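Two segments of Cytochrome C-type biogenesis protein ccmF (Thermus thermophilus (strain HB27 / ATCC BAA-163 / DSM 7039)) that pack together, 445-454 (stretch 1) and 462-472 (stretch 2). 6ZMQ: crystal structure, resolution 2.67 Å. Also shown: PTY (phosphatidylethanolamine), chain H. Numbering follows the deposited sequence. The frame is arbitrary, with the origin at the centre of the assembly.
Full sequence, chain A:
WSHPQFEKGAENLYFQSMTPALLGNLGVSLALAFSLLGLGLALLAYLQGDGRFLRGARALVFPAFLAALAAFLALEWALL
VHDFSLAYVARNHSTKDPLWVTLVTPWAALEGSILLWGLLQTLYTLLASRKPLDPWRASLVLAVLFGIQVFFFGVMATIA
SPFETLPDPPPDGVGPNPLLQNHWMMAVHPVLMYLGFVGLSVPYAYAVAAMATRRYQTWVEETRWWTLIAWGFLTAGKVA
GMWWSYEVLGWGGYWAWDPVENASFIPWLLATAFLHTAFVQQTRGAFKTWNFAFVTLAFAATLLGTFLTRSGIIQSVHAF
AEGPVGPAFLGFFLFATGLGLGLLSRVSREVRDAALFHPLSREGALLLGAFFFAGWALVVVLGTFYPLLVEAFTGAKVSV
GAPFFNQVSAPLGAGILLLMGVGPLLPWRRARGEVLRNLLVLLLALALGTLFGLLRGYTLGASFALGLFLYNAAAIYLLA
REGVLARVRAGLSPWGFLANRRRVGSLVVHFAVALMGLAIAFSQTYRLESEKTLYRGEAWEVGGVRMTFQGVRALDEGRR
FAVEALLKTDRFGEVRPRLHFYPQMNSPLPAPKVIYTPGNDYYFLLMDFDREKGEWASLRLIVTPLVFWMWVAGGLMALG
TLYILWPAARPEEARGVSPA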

# COMPACT_ATOMS: atom_id res chain seq x y z
N ALA A 445 27.87 -10.32 -15.80
CA ALA A 445 27.54 -9.05 -15.16
C ALA A 445 27.41 -9.23 -13.66
O ALA A 445 28.02 -8.46 -12.89
CB ALA A 445 26.25 -8.49 -15.75
N LEU A 446 26.77 -10.34 -13.26
CA LEU A 446 26.60 -10.72 -11.86
C LEU A 446 27.96 -10.89 -11.22
O LEU A 446 28.27 -10.18 -10.24
CB LEU A 446 25.80 -12.02 -11.77
CG LEU A 446 24.79 -12.35 -10.65
CD1 LEU A 446 24.14 -13.73 -10.90
CD2 LEU A 446 25.36 -12.28 -9.25
N ALA A 447 28.86 -11.63 -11.91
CA ALA A 447 30.18 -11.92 -11.36
C ALA A 447 31.01 -10.66 -11.27
O ALA A 447 31.65 -10.43 -10.23
CB ALA A 447 30.88 -12.98 -12.20
N LEU A 448 30.83 -9.76 -12.28
CA LEU A 448 31.55 -8.49 -12.33
C LEU A 448 31.25 -7.67 -11.10
O LEU A 448 32.19 -7.36 -10.35
CB LEU A 448 31.17 -7.69 -13.58
CG LEU A 448 31.47 -6.17 -13.51
CD1 LEU A 448 32.97 -5.78 -13.52
CD2 LEU A 448 30.69 -5.34 -14.53
N GLY A 449 29.95 -7.57 -10.77
CA GLY A 449 29.51 -6.70 -9.70
C GLY A 449 30.05 -7.13 -8.36
O GLY A 449 30.58 -6.30 -7.62
N THR A 450 30.13 -8.47 -8.17
CA THR A 450 30.57 -9.00 -6.88
C THR A 450 32.04 -8.70 -6.67
O THR A 450 32.40 -8.07 -5.65
CB THR A 450 30.29 -10.50 -6.80
OG1 THR A 450 28.90 -10.74 -7.09
CG2 THR A 450 30.60 -11.04 -5.41
N LEU A 451 32.87 -8.93 -7.70
CA LEU A 451 34.29 -8.66 -7.55
C LEU A 451 34.54 -7.16 -7.57
O LEU A 451 35.41 -6.67 -6.83
CB LEU A 451 35.10 -9.39 -8.63
CG LEU A 451 34.93 -10.91 -8.73
CD1 LEU A 451 35.92 -11.52 -9.71
CD2 LEU A 451 35.06 -11.57 -7.35
N PHE A 452 33.69 -6.41 -8.29
CA PHE A 452 33.83 -4.95 -8.33
C PHE A 452 33.42 -4.35 -6.99
O PHE A 452 33.89 -3.27 -6.62
CB PHE A 452 33.00 -4.37 -9.47
CG PHE A 452 33.16 -2.90 -9.66
CD1 PHE A 452 34.41 -2.32 -9.66
CD2 PHE A 452 32.03 -2.11 -9.88
CE1 PHE A 452 34.54 -0.96 -9.85
CE2 PHE A 452 32.16 -0.75 -10.08
CZ PHE A 452 33.42 -0.17 -10.06
N GLY A 453 32.58 -5.06 -6.25
CA GLY A 453 32.34 -4.65 -4.89
C GLY A 453 33.31 -5.24 -3.90
O GLY A 453 33.58 -4.64 -2.86
N LEU A 454 33.87 -6.42 -4.21
CA LEU A 454 34.71 -7.08 -3.21
C LEU A 454 36.11 -6.48 -3.19
O LEU A 454 36.78 -6.52 -2.15
CB LEU A 454 34.80 -8.59 -3.47
CG LEU A 454 33.72 -9.50 -2.88
CD1 LEU A 454 33.83 -10.91 -3.46
CD2 LEU A 454 33.79 -9.54 -1.34
N ALA A 462 26.67 -6.52 0.47
CA ALA A 462 26.58 -5.30 -0.33
C ALA A 462 27.17 -5.49 -1.73
O ALA A 462 26.60 -5.01 -2.72
CB ALA A 462 27.28 -4.15 0.39
N SER A 463 28.31 -6.17 -1.83
CA SER A 463 28.92 -6.42 -3.14
C SER A 463 28.10 -7.39 -3.98
O SER A 463 28.00 -7.22 -5.20
CB SER A 463 30.34 -6.93 -2.96
OG SER A 463 30.47 -7.73 -1.82
N PHE A 464 27.46 -8.37 -3.34
CA PHE A 464 26.59 -9.28 -4.08
C PHE A 464 25.30 -8.58 -4.51
O PHE A 464 24.74 -8.90 -5.56
CB PHE A 464 26.27 -10.52 -3.24
CG PHE A 464 25.30 -11.44 -3.91
CD1 PHE A 464 25.63 -12.03 -5.12
CD2 PHE A 464 24.04 -11.64 -3.38
CE1 PHE A 464 24.73 -12.86 -5.76
CE2 PHE A 464 23.13 -12.46 -4.03
CZ PHE A 464 23.49 -13.08 -5.22
N ALA A 465 24.82 -7.63 -3.71
CA ALA A 465 23.68 -6.82 -4.12
C ALA A 465 24.02 -5.92 -5.30
O ALA A 465 23.17 -5.70 -6.18
CB ALA A 465 23.18 -5.99 -2.94
N LEU A 466 25.24 -5.38 -5.33
CA LEU A 466 25.75 -4.67 -6.51
C LEU A 466 25.78 -5.59 -7.72
O LEU A 466 25.42 -5.18 -8.83
CB LEU A 466 27.14 -4.11 -6.23
CG LEU A 466 27.84 -3.33 -7.35
CD1 LEU A 466 26.97 -2.21 -7.92
CD2 LEU A 466 29.19 -2.80 -6.88
N GLY A 467 26.22 -6.84 -7.51
CA GLY A 467 26.20 -7.83 -8.58
C GLY A 467 24.80 -8.14 -9.09
O GLY A 467 24.58 -8.28 -10.29
N LEU A 468 23.83 -8.18 -8.17
CA LEU A 468 22.44 -8.44 -8.53
C LEU A 468 21.84 -7.30 -9.34
O LEU A 468 21.12 -7.53 -10.32
CB LEU A 468 21.60 -8.67 -7.28
CG LEU A 468 21.69 -10.04 -6.60
CD1 LEU A 468 20.64 -10.13 -5.52
CD2 LEU A 468 21.55 -11.14 -7.63
N PHE A 469 22.13 -6.05 -8.94
CA PHE A 469 21.65 -4.90 -9.70
C PHE A 469 22.30 -4.80 -11.07
O PHE A 469 21.65 -4.41 -12.05
CB PHE A 469 21.90 -3.62 -8.91
CG PHE A 469 21.61 -2.36 -9.69
CD1 PHE A 469 20.28 -2.00 -9.94
CD2 PHE A 469 22.64 -1.54 -10.16
CE1 PHE A 469 19.98 -0.85 -10.65
CE2 PHE A 469 22.37 -0.39 -10.88
CZ PHE A 469 21.03 -0.03 -11.13
N LEU A 470 23.60 -5.12 -11.17
CA LEU A 470 24.29 -5.07 -12.46
C LEU A 470 23.78 -6.17 -13.39
O LEU A 470 23.57 -5.93 -14.59
CB LEU A 470 25.80 -5.18 -12.26
CG LEU A 470 26.48 -3.81 -12.10
CD1 LEU A 470 27.75 -3.89 -11.29
CD2 LEU A 470 26.76 -3.21 -13.48
N TYR A 471 23.55 -7.36 -12.84
CA TYR A 471 22.87 -8.45 -13.54
C TYR A 471 21.47 -8.04 -14.00
O TYR A 471 21.04 -8.40 -15.10
CB TYR A 471 22.82 -9.65 -12.59
CG TYR A 471 21.67 -10.60 -12.82
CD1 TYR A 471 21.70 -11.50 -13.88
CD2 TYR A 471 20.55 -10.60 -11.99
CE1 TYR A 471 20.66 -12.36 -14.11
CE2 TYR A 471 19.50 -11.45 -12.23
CZ TYR A 471 19.56 -12.34 -13.28
OH TYR A 471 18.53 -13.21 -13.51
N ASN A 472 20.76 -7.28 -13.16
CA ASN A 472 19.39 -6.88 -13.48
C ASN A 472 19.34 -5.85 -14.59
O ASN A 472 18.51 -5.95 -15.50
CB ASN A 472 18.69 -6.35 -12.23
CG ASN A 472 17.88 -7.41 -11.49
OD1 ASN A 472 17.23 -8.24 -12.12
ND2 ASN A 472 17.89 -7.36 -10.16
C1 PTY H . 23.45 -7.52 6.39
C2 PTY H . 22.32 -14.21 7.20
C3 PTY H . 23.75 -13.67 7.26
O4 PTY H . 22.31 -6.75 6.15
C5 PTY H . 24.78 -9.46 5.54
C6 PTY H . 23.55 -8.59 5.30
O7 PTY H . 23.63 -7.98 4.04
C8 PTY H . 22.53 -8.27 3.23
O10 PTY H . 21.75 -7.41 2.97
C11 PTY H . 22.34 -9.69 2.69
C12 PTY H . 22.43 -9.73 1.17
C13 PTY H . 23.06 -11.07 0.76
C14 PTY H . 22.03 -12.19 0.91
C15 PTY H . 22.62 -13.52 0.43
C16 PTY H . 22.00 -13.96 -0.90
C17 PTY H . 22.82 -15.13 -1.46
C18 PTY H . 22.22 -15.71 -2.74
C19 PTY H . 23.28 -16.59 -3.42
C20 PTY H . 23.08 -16.73 -4.93
C21 PTY H . 24.39 -17.20 -5.57
C22 PTY H . 24.24 -18.58 -6.21
C23 PTY H . 25.52 -18.96 -6.98
C24 PTY H . 25.22 -20.06 -8.00
C25 PTY H . 26.35 -20.13 -9.03
C26 PTY H . 25.75 -20.39 -10.41
C27 PTY H . 26.02 -21.83 -10.82
C28 PTY H . 24.97 -22.28 -11.84
C29 PTY H . 23.63 -22.43 -11.12
C30 PTY H . 21.55 -6.47 7.29
C31 PTY H . 20.03 -6.28 7.17
O30 PTY H . 22.06 -6.38 8.35
C32 PTY H . 19.54 -6.75 5.80
C33 PTY H . 18.02 -6.62 5.73
C34 PTY H . 17.48 -7.56 4.66
C35 PTY H . 17.86 -7.03 3.28
C36 PTY H . 16.60 -6.92 2.43
C37 PTY H . 16.94 -7.17 0.96
C38 PTY H . 15.63 -7.13 0.18
C39 PTY H . 15.91 -6.72 -1.26
C40 PTY H . 14.63 -6.18 -1.89
C41 PTY H . 14.49 -6.81 -3.28
C42 PTY H . 13.31 -6.19 -4.01
C43 PTY H . 12.02 -6.65 -3.34
C44 PTY H . 10.82 -6.38 -4.25
P1 PTY H . 25.04 -11.40 7.32
O11 PTY H . 23.77 -12.33 6.85
O12 PTY H . 26.31 -11.92 6.68
O13 PTY H . 25.19 -11.49 8.82
O14 PTY H . 24.81 -9.82 6.89
N1 PTY H . 22.32 -15.66 7.35

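Two helices of one chain run roughly antiparallel here, their N-to-C directions 147° apart, and their axes approach to 6.8 Å. At this spacing Gly449, Gly453 and Gly467 have no room for a CB. No hydrogen bond spans the contact; it rests on backbone packing, CA-H...O contacts and apolar side chains, with 582 Å² buried over both sides.

At the start of stretch 1, Ala445 points its CB toward stretch 2 and rests on backbone, with Ala445 CB 3.9 Å from Leu470 O and 4.0 Å from Tyr471 CA. The small methyl lets Ala445 sit close against the backbone of the neighbouring helix.

Leu446 follows with the largest covered area of any residue in the contact. Its CA-to-CB bond lies sideways, yet the side chain reaches across as a knob into the hole formed by Phe464, Gly467, Leu468 and Tyr471. Leu446 CD2 lies 3.6 Å from Phe464 CE1 and 4.3 Å from Leu468 CD2, while Leu446 CG is 3.9 Å from Tyr471 CB. Its chi1 of -145° is off the usual wells; chi2 is t. The backbone takes part too: Leu446 CA is 3.5 Å from Gly467 O, with an angle of 173° at the hydrogen, a nearly straight CA-H...O contact. The Phe464 ring also meets the bound phosphatidylethanolamine, on the side of its plane opposite Leu446 CD2, with Phe464 CE2 3.6 Å from PTY C18.

Ala447 points away and makes no contact. Gly449 is the crux: its CA lies 3.7 Å from Gly467 CA, and both residues are buried. A CB on Gly449 would fall 2.4 Å from Gly467 CA, whereas a CB on Gly467 would clash with both Leu446 O and Thr450 OG1. Each glycine therefore leaves room that the opposing helix uses. Leu470 CD1 also packs against the bare backbone, free of any side chain, 3.7 Å from Gly449 CA.

Thr450 combines a small side chain with a polar group that is satisfied at home: in the m rotamer, its OG1 donates to Leu446 O at 3.3 Å, one turn back in its own helix. The same OG1 sits at the edge of the Phe464 ring, 4.0 Å from Phe464 CD1. A second CA-H...O contact joins Thr450 CA to Ser463 O at 3.5 Å, one helical turn along from the first.

Leu451 turns away, but Phe452, on the surface, adds an apolar ring whose CD2 meets Leu466 CD2 at 4.2 Å. Gly453 then repeats the small-residue rule four positions after Gly449. Its carbonyl carbon C is 3.5 Å from Ser463 CB, and a CB on Gly453 would lie only 2.5 Å from that same Ser463 CB. Ser463 suits the site because it is compact and points toward stretch 1, while its hydroxyl is hydrogen-bonded elsewhere in the structure. Leu454 closes the stretch, its CD2 3.8 Å from Ser463 OG.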